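Local structure of endo-beta-1,4-glucanase (cellulase B) (Bacillus halodurans, 4V2X) at residues V146-H151 with T188-E193; F395-Q400 with R476-R481; N502-A507 with F564-T569. The protein hydrolyses beta-1,4-linked glucans as a family 5 endoglucanase, with an Ig-like module and a family 46 carbohydrate-binding module behind the catalytic one. One frame throughout, in Å; residues are numbered along the deposited sequence. Where two conformers were deposited one is given.

Interaction 1 of 3, residues V146-H151 with T188-E193; sequences VMINLH and TKLMFE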
loop_
_atom_site.group_PDB
_atom_site.type_symbol
_atom_site.label_atom_id
_atom_site.label_comp_id
_atom_site.label_asym_id
_atom_site.label_seq_id
_atom_site.Cartn_x
_atom_site.Cartn_y
_atom_site.Cartn_z
ATOM N N VAL A 146 -23.119 -20.970 0.500
ATOM C CA VAL A 146 -23.189 -20.362 1.821
ATOM C C VAL A 146 -21.962 -19.495 2.065
ATOM O O VAL A 146 -20.835 -19.920 1.820
ATOM C CB VAL A 146 -23.245 -21.439 2.929
ATOM C CG1 VAL A 146 -23.342 -20.790 4.304
ATOM C CG2 VAL A 146 -24.405 -22.393 2.695
ATOM N N MET A 147 -22.178 -18.285 2.576
ATOM C CA MET A 147 -21.079 -17.408 2.976
ATOM C C MET A 147 -21.203 -17.117 4.456
ATOM O O MET A 147 -22.256 -16.680 4.910
ATOM C CB MET A 147 -21.116 -16.086 2.195
ATOM C CG MET A 147 -19.928 -15.159 2.441
ATOM S SD MET A 147 -20.064 -13.524 1.671
ATOM C CE MET A 147 -20.486 -13.945 -0.017
ATOM N N ILE A 148 -20.130 -17.365 5.205
ATOM C CA ILE A 148 -20.060 -16.959 6.600
ATOM C C ILE A 148 -18.911 -15.970 6.757
ATOM O O ILE A 148 -17.996 -15.919 5.924
ATOM C CB ILE A 148 -19.855 -18.142 7.572
ATOM C CG1 ILE A 148 -18.553 -18.885 7.264
ATOM C CG2 ILE A 148 -21.059 -19.081 7.528
ATOM C CD1 ILE A 148 -18.191 -19.918 8.312
ATOM N N ASN A 149 -18.952 -15.199 7.834
ATOM C CA ASN A 149 -17.965 -14.152 8.050
ATOM C C ASN A 149 -17.716 -13.853 9.527
ATOM O O ASN A 149 -18.199 -14.570 10.394
ATOM C CB ASN A 149 -18.421 -12.880 7.324
ATOM C CG ASN A 149 -19.631 -12.220 7.973
ATOM O OD1 ASN A 149 -20.034 -12.569 9.084
ATOM N ND2 ASN A 149 -20.210 -11.236 7.276
ATOM N N LEU A 150 -16.934 -12.810 9.795
ATOM C CA LEU A 150 -16.999 -12.105 11.077
ATOM C C LEU A 150 -17.749 -10.838 10.746
ATOM O O LEU A 150 -17.374 -10.138 9.801
ATOM C CB LEU A 150 -15.617 -11.750 11.636
ATOM C CG LEU A 150 -14.465 -12.735 11.493
ATOM C CD1 LEU A 150 -13.216 -12.147 12.135
ATOM C CD2 LEU A 150 -14.813 -14.084 12.101
ATOM N N HIS A 151 -18.812 -10.539 11.489
ATOM C CA HIS A 151 -19.710 -9.456 11.083
ATOM C C HIS A 151 -19.519 -8.192 11.917
ATOM O O HIS A 151 -18.616 -7.418 11.632
ATOM C CB HIS A 151 -21.154 -9.940 11.059
ATOM C CG HIS A 151 -22.047 -9.099 10.213
ATOM N ND1 HIS A 151 -22.062 -9.180 8.838
ATOM C CD2 HIS A 151 -22.964 -8.164 10.545
ATOM C CE1 HIS A 151 -22.965 -8.343 8.361
ATOM N NE2 HIS A 151 -23.512 -7.699 9.377
ATOM N N THR A 188 -16.999 -27.088 -0.865
ATOM C CA THR A 188 -16.488 -25.766 -1.251
ATOM C C THR A 188 -17.594 -24.771 -1.619
ATOM O O THR A 188 -17.303 -23.604 -1.879
ATOM C CB THR A 188 -15.484 -25.855 -2.412
ATOM O OG1 THR A 188 -16.078 -26.540 -3.520
ATOM C CG2 THR A 188 -14.232 -26.597 -1.958
ATOM N N LYS A 189 -18.845 -25.227 -1.636
ATOM C CA LYS A 189 -19.998 -24.323 -1.754
ATOM C C LYS A 189 -20.147 -23.440 -0.508
ATOM O O LYS A 189 -20.860 -22.430 -0.545
ATOM C CB LYS A 189 -21.281 -25.108 -2.017
ATOM C CG LYS A 189 -21.264 -25.789 -3.378
ATOM C CD LYS A 189 -22.548 -26.537 -3.668
ATOM C CE LYS A 189 -23.677 -25.594 -4.020
ATOM N NZ LYS A 189 -24.853 -26.356 -4.522
ATOM N N LEU A 190 -19.495 -23.835 0.586
ATOM C CA LEU A 190 -19.296 -22.950 1.743
ATOM C C LEU A 190 -18.054 -22.091 1.496
ATOM O O LEU A 190 -16.957 -22.621 1.278
ATOM C CB LEU A 190 -19.118 -23.756 3.037
ATOM C CG LEU A 190 -18.759 -22.972 4.307
ATOM C CD1 LEU A 190 -19.840 -21.954 4.664
ATOM C CD2 LEU A 190 -18.516 -23.928 5.466
ATOM N N MET A 191 -18.238 -20.773 1.499
ATOM C CA MET A 191 -17.133 -19.828 1.319
ATOM C C MET A 191 -16.981 -18.951 2.561
ATOM O O MET A 191 -17.936 -18.764 3.314
ATOM C CB MET A 191 -17.358 -18.963 0.073
ATOM C CG MET A 191 -18.461 -17.922 0.205
ATOM S SD MET A 191 -19.155 -17.433 -1.387
ATOM C CE MET A 191 -20.275 -18.807 -1.659
ATOM N N PHE A 192 -15.771 -18.431 2.767
ATOM C CA PHE A 192 -15.466 -17.568 3.909
ATOM C C PHE A 192 -15.240 -16.129 3.468
ATOM O O PHE A 192 -14.538 -15.889 2.489
ATOM C CB PHE A 192 -14.176 -18.010 4.614
ATOM C CG PHE A 192 -14.172 -19.436 5.113
ATOM C CD1 PHE A 192 -15.339 -20.124 5.396
ATOM C CD2 PHE A 192 -12.955 -20.072 5.351
ATOM C CE1 PHE A 192 -15.296 -21.428 5.874
ATOM C CE2 PHE A 192 -12.906 -21.373 5.828
ATOM C CZ PHE A 192 -14.078 -22.054 6.087
ATOM N N GLU A 193 -15.793 -15.190 4.235
ATOM C CA GLU A 193 -15.606 -13.747 4.035
ATOM C C GLU A 193 -14.881 -13.177 5.254
ATOM O O GLU A 193 -15.327 -13.345 6.386
ATOM C CB GLU A 193 -16.971 -13.082 3.865
ATOM C CG GLU A 193 -16.976 -11.564 3.765
ATOM C CD GLU A 193 -18.378 -10.983 3.862
ATOM O OE1 GLU A 193 -19.291 -11.675 4.364
ATOM O OE2 GLU A 193 -18.572 -9.831 3.436
#

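Interaction 2 of 3, residues F395-Q400 with R476-R481; sequences FIYLKQ and RVNTYR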
loop_
_atom_site.group_PDB
_atom_site.type_symbol
_atom_site.label_atom_id
_atom_site.label_comp_id
_atom_site.label_asym_id
_atom_site.label_seq_id
_atom_site.Cartn_x
_atom_site.Cartn_y
_atom_site.Cartn_z
ATOM N N PHE A 395 -49.501 5.443 -9.201
ATOM C CA PHE A 395 -50.773 5.975 -8.726
ATOM C C PHE A 395 -51.397 6.889 -9.750
ATOM O O PHE A 395 -50.709 7.431 -10.609
ATOM C CB PHE A 395 -50.608 6.721 -7.390
ATOM C CG PHE A 395 -49.544 7.793 -7.404
ATOM C CD1 PHE A 395 -49.758 9.008 -8.041
ATOM C CD2 PHE A 395 -48.328 7.589 -6.769
ATOM C CE1 PHE A 395 -48.779 9.983 -8.063
ATOM C CE2 PHE A 395 -47.344 8.576 -6.774
ATOM C CZ PHE A 395 -47.569 9.772 -7.428
ATOM N N ILE A 396 -52.713 7.032 -9.643
ATOM C CA ILE A 396 -53.475 8.020 -10.396
ATOM C C ILE A 396 -54.395 8.703 -9.391
ATOM O O ILE A 396 -55.239 8.040 -8.780
ATOM C CB ILE A 396 -54.307 7.356 -11.510
ATOM C CG1 ILE A 396 -53.385 6.728 -12.560
ATOM C CG2 ILE A 396 -55.249 8.372 -12.154
ATOM C CD1 ILE A 396 -54.096 5.806 -13.529
ATOM N N TYR A 397 -54.204 10.005 -9.201
ATOM C CA TYR A 397 -54.984 10.764 -8.228
ATOM C C TYR A 397 -56.175 11.449 -8.887
ATOM O O TYR A 397 -56.049 12.023 -9.970
ATOM C CB TYR A 397 -54.121 11.800 -7.534
ATOM C CG TYR A 397 -53.383 11.288 -6.328
ATOM C CD1 TYR A 397 -54.025 11.152 -5.105
ATOM C CD2 TYR A 397 -52.032 10.975 -6.395
ATOM C CE1 TYR A 397 -53.347 10.696 -3.983
ATOM C CE2 TYR A 397 -51.345 10.517 -5.280
ATOM C CZ TYR A 397 -52.004 10.382 -4.080
ATOM O OH TYR A 397 -51.334 9.942 -2.967
ATOM N N LEU A 398 -57.318 11.386 -8.209
ATOM C CA LEU A 398 -58.540 12.055 -8.640
ATOM C C LEU A 398 -59.015 12.997 -7.541
ATOM O O LEU A 398 -59.237 12.567 -6.416
ATOM C CB LEU A 398 -59.619 11.012 -8.912
ATOM C CG LEU A 398 -59.242 9.880 -9.872
ATOM C CD1 LEU A 398 -60.325 8.821 -9.893
ATOM C CD2 LEU A 398 -58.989 10.433 -11.264
ATOM N N LYS A 399 -59.184 14.278 -7.871
ATOM C CA LYS A 399 -59.646 15.264 -6.892
ATOM C C LYS A 399 -61.145 15.068 -6.656
ATOM O O LYS A 399 -61.945 15.166 -7.588
ATOM C CB LYS A 399 -59.361 16.684 -7.388
ATOM C CG LYS A 399 -59.775 17.793 -6.424
ATOM C CD LYS A 399 -58.695 18.128 -5.410
ATOM C CE LYS A 399 -58.981 19.451 -4.720
ATOM N NZ LYS A 399 -58.850 20.625 -5.630
ATOM N N GLN A 400 -61.520 14.781 -5.413
ATOM C CA GLN A 400 -62.919 14.575 -5.067
ATOM C C GLN A 400 -63.699 15.835 -5.407
ATOM O O GLN A 400 -63.256 16.945 -5.110
ATOM C CB GLN A 400 -63.064 14.257 -3.580
ATOM C CG GLN A 400 -64.423 13.700 -3.179
ATOM C CD GLN A 400 -64.626 13.741 -1.679
ATOM O OE1 GLN A 400 -64.427 14.776 -1.057
ATOM N NE2 GLN A 400 -65.006 12.613 -1.090
ATOM N N ARG A 476 -52.373 2.580 -8.387
ATOM C CA ARG A 476 -53.382 2.737 -7.348
ATOM C C ARG A 476 -54.216 3.957 -7.703
ATOM O O ARG A 476 -53.671 5.047 -7.923
ATOM C CB ARG A 476 -52.726 2.907 -5.980
ATOM C CG ARG A 476 -51.904 1.700 -5.559
ATOM C CD ARG A 476 -51.064 1.989 -4.326
ATOM N NE ARG A 476 -51.897 2.108 -3.138
ATOM C CZ ARG A 476 -52.397 1.071 -2.477
ATOM N NH1 ARG A 476 -52.139 -0.158 -2.893
ATOM N NH2 ARG A 476 -53.155 1.263 -1.407
ATOM N N VAL A 477 -55.535 3.778 -7.791
ATOM C CA VAL A 477 -56.432 4.870 -8.138
ATOM C C VAL A 477 -56.961 5.464 -6.836
ATOM O O VAL A 477 -57.671 4.791 -6.089
ATOM C CB VAL A 477 -57.588 4.401 -9.048
ATOM C CG1 VAL A 477 -58.559 5.546 -9.318
ATOM C CG2 VAL A 477 -57.037 3.835 -10.350
ATOM N N ASN A 478 -56.582 6.714 -6.574
ATOM C CA ASN A 478 -56.801 7.369 -5.286
ATOM C C ASN A 478 -57.650 8.614 -5.420
ATOM O O ASN A 478 -57.364 9.470 -6.253
ATOM C CB ASN A 478 -55.458 7.778 -4.673
ATOM C CG ASN A 478 -54.522 6.601 -4.474
ATOM O OD1 ASN A 478 -54.960 5.482 -4.219
ATOM N ND2 ASN A 478 -53.218 6.847 -4.603
ATOM N N THR A 479 -58.686 8.723 -4.595
ATOM C CA THR A 479 -59.456 9.953 -4.518
ATOM C C THR A 479 -58.950 10.769 -3.339
ATOM O O THR A 479 -58.741 10.228 -2.255
ATOM C CB THR A 479 -60.955 9.664 -4.348
ATOM O OG1 THR A 479 -61.419 8.918 -5.481
ATOM C CG2 THR A 479 -61.740 10.955 -4.238
ATOM N N TYR A 480 -58.747 12.066 -3.561
ATOM C CA TYR A 480 -58.230 12.949 -2.521
ATOM C C TYR A 480 -58.967 14.289 -2.476
ATOM O O TYR A 480 -59.611 14.704 -3.448
ATOM C CB TYR A 480 -56.731 13.195 -2.730
ATOM C CG TYR A 480 -56.413 14.170 -3.852
ATOM C CD1 TYR A 480 -56.464 13.768 -5.184
ATOM C CD2 TYR A 480 -56.086 15.492 -3.583
ATOM C CE1 TYR A 480 -56.186 14.653 -6.210
ATOM C CE2 TYR A 480 -55.803 16.382 -4.604
ATOM C CZ TYR A 480 -55.850 15.951 -5.919
ATOM O OH TYR A 480 -55.578 16.827 -6.950
ATOM N N ARG A 481 -58.874 14.941 -1.314
ATOM C CA ARG A 481 -59.199 16.358 -1.158
ATOM C C ARG A 481 -57.986 17.038 -0.545
ATOM O O ARG A 481 -57.078 16.375 -0.046
ATOM C CB ARG A 481 -60.369 16.581 -0.210
ATOM C CG ARG A 481 -61.409 15.488 -0.189
ATOM C CD ARG A 481 -62.437 15.769 0.890
ATOM N NE ARG A 481 -63.072 17.071 0.687
ATOM C CZ ARG A 481 -63.189 18.024 1.612
ATOM N NH1 ARG A 481 -62.736 17.843 2.848
ATOM N NH2 ARG A 481 -63.786 19.166 1.300
HETATM O O HOH W 1 -65.111 17.136 -1.806
#

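Interaction 3 of 3, residues N502-A507 with F564-T569; sequences NGNSLA and FWSGET. With GOL (glycerol), chain F.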
loop_
_atom_site.group_PDB
_atom_site.type_symbol
_atom_site.label_atom_id
_atom_site.label_comp_id
_atom_site.label_asym_id
_atom_site.label_seq_id
_atom_site.Cartn_x
_atom_site.Cartn_y
_atom_site.Cartn_z
ATOM N N ASN A 502 -56.993 13.092 4.213
ATOM C CA ASN A 502 -57.999 13.224 3.159
ATOM C C ASN A 502 -57.600 12.517 1.855
ATOM O O ASN A 502 -57.694 13.085 0.770
ATOM C CB ASN A 502 -58.323 14.710 2.914
ATOM C CG ASN A 502 -59.203 15.306 3.996
ATOM O OD1 ASN A 502 -59.913 14.587 4.706
ATOM N ND2 ASN A 502 -59.172 16.633 4.126
ATOM N N GLY A 503 -57.155 11.267 1.982
ATOM C CA GLY A 503 -56.790 10.446 0.830
ATOM C C GLY A 503 -55.394 10.675 0.278
ATOM O O GLY A 503 -55.016 10.055 -0.722
ATOM N N ASN A 504 -54.620 11.553 0.922
ATOM C CA ASN A 504 -53.270 11.884 0.465
ATOM C C ASN A 504 -52.187 11.075 1.156
ATOM O O ASN A 504 -52.357 10.620 2.288
ATOM C CB ASN A 504 -52.972 13.366 0.687
ATOM C CG ASN A 504 -53.825 14.260 -0.174
ATOM O OD1 ASN A 504 -53.495 14.506 -1.334
ATOM N ND2 ASN A 504 -54.933 14.748 0.382
ATOM N N SER A 505 -51.074 10.911 0.445
ATOM C CA SER A 505 -49.871 10.297 0.984
ATOM C C SER A 505 -48.782 11.364 1.061
ATOM O O SER A 505 -48.558 12.091 0.092
ATOM C CB SER A 505 -49.420 9.154 0.077
ATOM O OG SER A 505 -48.160 8.643 0.468
ATOM N N LEU A 506 -48.119 11.462 2.210
ATOM C CA LEU A 506 -47.085 12.474 2.395
ATOM C C LEU A 506 -45.794 12.036 1.726
ATOM O O LEU A 506 -45.346 10.916 1.928
ATOM C CB LEU A 506 -46.839 12.716 3.885
ATOM C CG LEU A 506 -45.768 13.753 4.252
ATOM C CD1 LEU A 506 -46.197 15.157 3.864
ATOM C CD2 LEU A 506 -45.465 13.681 5.739
ATOM N N ALA A 507 -45.181 12.939 0.958
ATOM C CA ALA A 507 -43.904 12.667 0.300
ATOM C C ALA A 507 -42.713 13.157 1.129
ATOM O O ALA A 507 -41.772 12.405 1.391
ATOM C CB ALA A 507 -43.883 13.308 -1.078
ATOM N N PHE A 564 -47.347 16.561 -0.724
ATOM C CA PHE A 564 -48.076 15.304 -0.898
ATOM C C PHE A 564 -47.970 14.814 -2.335
ATOM O O PHE A 564 -47.774 15.600 -3.259
ATOM C CB PHE A 564 -49.542 15.476 -0.488
ATOM C CG PHE A 564 -49.714 15.864 0.949
ATOM C CD1 PHE A 564 -49.635 17.197 1.336
ATOM C CD2 PHE A 564 -49.918 14.895 1.923
ATOM C CE1 PHE A 564 -49.776 17.560 2.667
ATOM C CE2 PHE A 564 -50.056 15.251 3.252
ATOM C CZ PHE A 564 -49.988 16.583 3.623
ATOM N N TRP A 565 -48.104 13.506 -2.512
ATOM C CA TRP A 565 -47.925 12.881 -3.824
ATOM C C TRP A 565 -48.972 13.291 -4.865
ATOM O O TRP A 565 -48.748 13.138 -6.066
ATOM C CB TRP A 565 -47.871 11.361 -3.677
ATOM C CG TRP A 565 -46.549 10.915 -3.148
ATOM C CD1 TRP A 565 -46.281 10.428 -1.911
ATOM C CD2 TRP A 565 -45.301 10.968 -3.841
ATOM N NE1 TRP A 565 -44.941 10.157 -1.789
ATOM C CE2 TRP A 565 -44.315 10.487 -2.960
ATOM C CE3 TRP A 565 -44.919 11.380 -5.123
ATOM C CZ2 TRP A 565 -42.970 10.386 -3.327
ATOM C CZ3 TRP A 565 -43.583 11.283 -5.484
ATOM C CH2 TRP A 565 -42.625 10.791 -4.586
ATOM N N SER A 566 -50.108 13.791 -4.395
ATOM C CA SER A 566 -51.147 14.337 -5.261
ATOM C C SER A 566 -50.752 15.666 -5.889
ATOM O O SER A 566 -51.430 16.136 -6.796
ATOM C CB SER A 566 -52.417 14.564 -4.448
ATOM O OG SER A 566 -52.160 15.476 -3.397
ATOM N N GLY A 567 -49.691 16.287 -5.374
ATOM C CA GLY A 567 -49.304 17.627 -5.779
ATOM C C GLY A 567 -49.733 18.683 -4.780
ATOM O O GLY A 567 -49.307 19.835 -4.889
ATOM N N GLU A 568 -50.579 18.306 -3.819
ATOM C CA GLU A 568 -51.030 19.228 -2.789
ATOM C C GLU A 568 -49.853 19.625 -1.909
ATOM O O GLU A 568 -48.995 18.800 -1.589
ATOM C CB GLU A 568 -52.133 18.602 -1.927
ATOM C CG GLU A 568 -53.473 18.439 -2.633
ATOM C CD GLU A 568 -54.198 19.756 -2.869
ATOM O OE1 GLU A 568 -54.207 20.611 -1.966
ATOM O OE2 GLU A 568 -54.774 19.934 -3.959
ATOM N N THR A 569 -49.821 20.904 -1.554
ATOM C CA THR A 569 -48.795 21.472 -0.693
ATOM C C THR A 569 -49.527 22.194 0.423
ATOM O O THR A 569 -50.461 22.944 0.158
ATOM C CB THR A 569 -47.931 22.470 -1.488
ATOM O OG1 THR A 569 -47.235 21.761 -2.521
ATOM C CG2 THR A 569 -46.936 23.182 -0.590
HETATM C C1 GOL F . -43.483 6.902 1.534
HETATM O O1 GOL F . -44.790 6.515 1.969
HETATM C C2 GOL F . -43.513 8.369 1.159
HETATM O O2 GOL F . -44.294 8.532 -0.024
HETATM C C3 GOL F . -42.090 8.866 0.966
HETATM O O3 GOL F . -41.959 9.688 -0.199
HETATM O O HOH W 2 -51.163 12.561 -1.864
#

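Interaction 1 of 3, residues V146-H151 with T188-E193
Asn149 and Glu193 run next to each other in the same direction. Asn149 ND2 donates to Glu193 OE1 at 3.1 Å. The bond is bent, 146° at the hydrogen, and it reaches the oxygen from above the carboxylate plane. The amide and carboxylate planes are 40° apart. With chi1 at 70°, the Asn149 amide sits between its own backbone N and carbonyl carbon, where ND2 can also donate to His151 ND1, 3.2 Å away and in the imidazole plane. Outside the two segments, Asn149 OD1 accepts from Val110 N, and Arg107 forms a salt bridge with Glu193 OE1. On the same face, Met147 SD lies 3.4 Å from Glu193 OE1, and Met147 CB rests on Met191 CG. These are neighbouring parallel strands, third and fourth of the eight-stranded beta/alpha barrel of the family 5 glycoside hydrolases. Backbone bonds join them in parallel register, among them Met191 N to Val146 O at 2.8 Å. A leucine in place of Asn149 would probably leave Glu193 OE1 and His151 ND1 without this shared donor and Val110 N without its acceptor. The other face is apolar and turned to the helices. Val146 CG1 meets Leu190 CD1 at 3.7 Å, their side chains crossing at a slant. Ile148 runs alongside Phe192, its CG1 3.9 Å from Phe192 CD1. Helices 126-141 and 165-183 pack on this side.

Interaction 2 of 3, residues F395-Q400 with R476-R481
Tyr397 turns its ring edge toward the face of Tyr480 in an offset edge-to-face pair. The ring planes are at 90° and the centroids 5.5 Å apart. The nearest atoms are Tyr397 CD1 and Tyr480 CD1, at 3.6 Å. One face of Tyr397 is covered by the side chain of Asn478, whose CB lies 3.7 Å from Tyr397 CE1. Tyr397 in turn brings its CE2 over one face of the Phe395 ring, and Phe395 CE1 lies in plane at the Tyr397 edge. Leu398 N lies likewise at the edge of Tyr480. Lys399 lies over a face of Tyr480. Its CA makes a CH-pi contact 4.0 Å from the ring centroid, and its CD comes within 3.5 Å of Tyr480 CE2. A chi1 of 76° swings the Tyr480 ring back across the neighbouring strand, where it reaches both Tyr397 and Lys399. The side of the sheet bearing Leu398 and Val477 is apolar: Leu398 CD1 touches Val477 CG1, and helix 445-452 packs there. Thr479 is on this side too, and its OG1 is bonded to Asn460. Where the strands end, Gln400 OE1 and Arg481 NE share a water, which donates to the oxygen at 2.6 Å. Gln400 NE2 is held by the carbonyl of Gly455. Five backbone hydrogen bonds join the segments, running from Ile396 N to Arg476 O through to Gln400 N to Tyr480 O. Strand 395-399, near the start of the Ig-like module, pairs in parallel with its last strand, 473-480, and is outermost in the mixed sheet. This fits the parallel A'-G pairing common in immunoglobulin-like sandwiches.

Interaction 3 of 3, residues N502-A507 with F564-T569
A type I turn from Phe564 to Gly567, between strands 556-564 and 569-577 of the C-terminal carbohydrate-binding module, packs against the loop leading into strand 506-513 and the strand's first residues. Ser566 OG donates to Asn504 OD1 at 2.6 Å. The same hydroxyl accepts from Glu568 N, which makes an ST turn. Its chi1 of 60° sets OG where it can serve both partners. A water adds to this link: it donates to Asn504 OD1 and accepts from Ser505 N and Ser566 N. Trp565 N bonds to Ser505 O at 3.0 Å, and the bond is straight, 167° at the hydrogen. The aromatic side chains go to separate neighbours. Leu506 CD1 sits over one face of the Phe564 ring, 4.1 Å from its centroid, while Asn504 CB lies 3.6 Å from Phe564 CD2. Ala507 CB lies over the five-membered ring of Trp565, 3.6 Å from its centroid. At the edge of that indole is a glycerol, probably from the crystallisation liquor. The distance from Trp565 NE1 to its O2, 2.5 Å, is too short for the detail to be trusted, but glycerol O3 bonds to Ala507 O at 3.2 Å. The indole also touches Arg288 and Gln333 of the catalytic module and Tyr397 of the Ig-like one. The chemistry is thus divided. Polar bonds and a water fix the turn beside Asn504, and the apolar contacts hold the two rings. The carbonyl of Ala507 can accept a bond from a small polyol, but the glycerol alone does not make this a sugar site.

In the fold
The three contacts come in series along the chain. Interaction 1 belongs to the catalytic barrel and joins two of its adjacent strands. Its centre is about 49 Å from that of interaction 2 and about 46 Å from that of interaction 3, on the opposite side of the chain's centre. Interactions 2 and 3 are neighbours, with centres about 10 Å apart. They occupy different sheets: the mixed sheet of the Ig-like module and the antiparallel sheet of the C-terminal carbohydrate-binding module. They touch, Arg481 O lying 2.7 Å from Asn504 ND2, a probable hydrogen bond. Together they mark the junction of the accessory modules, far from the barrel strands but touching loops of the catalytic module.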